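Local coordinates for protein gluconate kinase (Lactobacillus acidophilus, PDB 3LL3) that belongs to the FGGY carbohydrate kinases and probably uses ATP to phosphorylate a sugar substrate such as gluconate, with ATP and D-xylulose bound here, at residues K405-R410 / K459-N464. Residues are numbered along the deposited sequence; the frame is centred on the assembly and turned at random.
Sequences KSDFVR and KVYFPN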
loop_
_atom_site.group_PDB
_atom_site.type_symbol
_atom_site.label_atom_id
_atom_site.label_comp_id
_atom_site.label_asym_id
_atom_site.label_seq_id
_atom_site.Cartn_x
_atom_site.Cartn_y
_atom_site.Cartn_z
ATOM N N LYS A 405 -14.771 18.252 10.541
ATOM C CA LYS A 405 -15.620 18.448 11.705
ATOM C C LYS A 405 -14.828 18.441 12.997
ATOM O O LYS A 405 -15.036 19.283 13.844
ATOM C CB LYS A 405 -16.709 17.377 11.795
ATOM C CG LYS A 405 -17.746 17.694 12.875
ATOM C CD LYS A 405 -18.524 16.460 13.319
ATOM C CE LYS A 405 -19.385 15.911 12.203
ATOM N NZ LYS A 405 -20.156 16.994 11.489
ATOM N N SER A 406 -13.923 17.477 13.142
ATOM C CA SER A 406 -13.252 17.247 14.409
ATOM C C SER A 406 -12.087 18.199 14.633
ATOM O O SER A 406 -11.417 18.606 13.694
ATOM C CB SER A 406 -12.726 15.816 14.463
ATOM O OG SER A 406 -11.628 15.702 13.578
ATOM N N ASP A 407 -11.844 18.538 15.895
ATOM C CA ASP A 407 -10.629 19.244 16.276
ATOM C C ASP A 407 -9.356 18.524 15.839
ATOM O O ASP A 407 -8.347 19.150 15.540
ATOM C CB ASP A 407 -10.571 19.418 17.800
ATOM C CG ASP A 407 -11.452 20.528 18.281
ATOM O OD1 ASP A 407 -12.056 21.231 17.438
ATOM O OD2 ASP A 407 -11.533 20.694 19.508
ATOM N N PHE A 408 -9.375 17.200 15.874
ATOM C CA PHE A 408 -8.190 16.443 15.520
ATOM C C PHE A 408 -7.809 16.712 14.038
ATOM O O PHE A 408 -6.657 17.018 13.702
ATOM C CB PHE A 408 -8.431 14.952 15.771
ATOM C CG PHE A 408 -7.349 14.063 15.212
ATOM C CD1 PHE A 408 -6.049 14.163 15.672
ATOM C CD2 PHE A 408 -7.637 13.128 14.229
ATOM C CE1 PHE A 408 -5.038 13.351 15.145
ATOM C CE2 PHE A 408 -6.644 12.301 13.707
ATOM C CZ PHE A 408 -5.341 12.416 14.160
ATOM N N VAL A 409 -8.787 16.612 13.161
ATOM C CA VAL A 409 -8.509 16.842 11.737
ATOM C C VAL A 409 -8.177 18.311 11.464
ATOM O O VAL A 409 -7.291 18.616 10.684
ATOM C CB VAL A 409 -9.655 16.345 10.845
ATOM C CG1 VAL A 409 -9.443 16.743 9.354
ATOM C CG2 VAL A 409 -9.774 14.827 10.978
ATOM N N ARG A 410 -8.868 19.222 12.133
ATOM C CA ARG A 410 -8.564 20.637 11.966
ATOM C C ARG A 410 -7.117 20.912 12.322
ATOM O O ARG A 410 -6.400 21.583 11.579
ATOM C CB ARG A 410 -9.514 21.491 12.808
ATOM C CG ARG A 410 -10.928 21.497 12.261
ATOM C CD ARG A 410 -11.928 22.019 13.267
ATOM N NE ARG A 410 -13.263 22.097 12.683
ATOM C CZ ARG A 410 -14.306 22.655 13.289
ATOM N NH1 ARG A 410 -14.162 23.169 14.511
ATOM N NH2 ARG A 410 -15.488 22.703 12.684
ATOM N N LYS A 459 -13.512 29.414 14.783
ATOM C CA LYS A 459 -12.339 28.999 15.570
ATOM C C LYS A 459 -11.061 29.050 14.735
ATOM O O LYS A 459 -11.115 28.852 13.519
ATOM C CB LYS A 459 -12.529 27.579 16.117
ATOM C CG LYS A 459 -13.085 27.530 17.533
ATOM C CD LYS A 459 -14.543 27.148 17.575
ATOM C CE LYS A 459 -14.704 25.643 17.673
ATOM N NZ LYS A 459 -14.786 25.226 19.091
ATOM N N VAL A 460 -9.924 29.324 15.376
ATOM C CA VAL A 460 -8.639 29.296 14.685
ATOM C C VAL A 460 -7.745 28.196 15.288
ATOM O O VAL A 460 -7.716 27.999 16.513
ATOM C CB VAL A 460 -7.891 30.626 14.781
ATOM C CG1 VAL A 460 -6.648 30.592 13.914
ATOM C CG2 VAL A 460 -8.791 31.789 14.406
ATOM N N TYR A 461 -7.032 27.482 14.428
ATOM C CA TYR A 461 -6.106 26.443 14.865
ATOM C C TYR A 461 -4.706 26.785 14.378
ATOM O O TYR A 461 -4.472 26.809 13.172
ATOM C CB TYR A 461 -6.547 25.090 14.293
ATOM C CG TYR A 461 -7.925 24.680 14.765
ATOM C CD1 TYR A 461 -8.085 23.784 15.814
ATOM C CD2 TYR A 461 -9.064 25.205 14.175
ATOM C CE1 TYR A 461 -9.333 23.413 16.249
ATOM C CE2 TYR A 461 -10.316 24.842 14.607
ATOM C CZ TYR A 461 -10.449 23.945 15.649
ATOM O OH TYR A 461 -11.712 23.586 16.097
ATOM N N PHE A 462 -3.779 27.062 15.300
ATOM C CA PHE A 462 -2.405 27.354 14.898
ATOM C C PHE A 462 -1.571 26.084 14.810
ATOM O O PHE A 462 -1.783 25.153 15.581
ATOM C CB PHE A 462 -1.744 28.342 15.855
ATOM C CG PHE A 462 -2.475 29.647 15.964
ATOM C CD1 PHE A 462 -3.478 29.814 16.914
ATOM C CD2 PHE A 462 -2.176 30.697 15.109
ATOM C CE1 PHE A 462 -4.189 31.027 17.006
ATOM C CE2 PHE A 462 -2.872 31.917 15.207
ATOM C CZ PHE A 462 -3.882 32.070 16.165
ATOM N N PRO A 463 -0.623 26.041 13.860
ATOM C CA PRO A 463 0.273 24.884 13.723
ATOM C C PRO A 463 1.018 24.634 15.030
ATOM O O PRO A 463 1.530 25.573 15.625
ATOM C CB PRO A 463 1.253 25.325 12.635
ATOM C CG PRO A 463 0.468 26.361 11.837
ATOM C CD PRO A 463 -0.333 27.092 12.870
ATOM N N ASN A 464 1.022 23.390 15.489
ATOM C CA ASN A 464 1.885 22.968 16.583
ATOM C C ASN A 464 3.279 22.710 15.985
ATOM O O ASN A 464 3.440 21.869 15.091
ATOM C CB ASN A 464 1.277 21.735 17.260
ATOM C CG ASN A 464 2.198 21.105 18.276
ATOM O OD1 ASN A 464 3.283 20.627 17.938
ATOM N ND2 ASN A 464 1.756 21.070 19.535
#
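Arg410, in the first turn of helix 407-417, runs extended across the ring of Tyr461 on the edge strand 457-461 until its NH1 meets the phenol oxygen. Arg410 CB sits over the middle of the Tyr461 ring face, 3.7 Å from the centroid and 5° off the normal, a CH-pi contact. With CG anti to the carbonyl carbon (chi1 -71°) and the chain extended to NE, the side chain passes from the ring centre by CE2 toward CZ and the hydroxyl; Arg410 CD reaches Tyr461 CZ at 3.4 Å. Arg410 NE hydrogen-bonds to Leu404 O, while Arg410 NH1 donates to Tyr461 OH (2.9 Å, 162°), which lies almost in the guanidinium plane. Lys405 O covers one face of that group, and the aliphatic CE of Lys459 borders Arg410 NH1 at 4.1 Å. Tyr461 OH in turn donates a hydrogen bond to Asp407 OD1 (2.7 Å), approaching that oxygen from above the carboxylate plane. Ser406 caps the helix start, its OG accepting from Val409 N at 3.0 Å. Were Tyr461 an alanine, Asp407 OD1 would probably lose its hydroxyl donor and Arg410 NH1 this acceptor, with a gap left beneath Arg410 CB. The contact joins helix and outermost strand near the surface of the C-terminal domain's actin-like ATPase fold; the Arg410 side chain lies about 9 Å from the bound ATP, without touching it. Because the phenol both accepts from arginine and donates to aspartate, it relays a hydrogen bond between opposite charges, which would probably polarise its O-H toward the carboxylate.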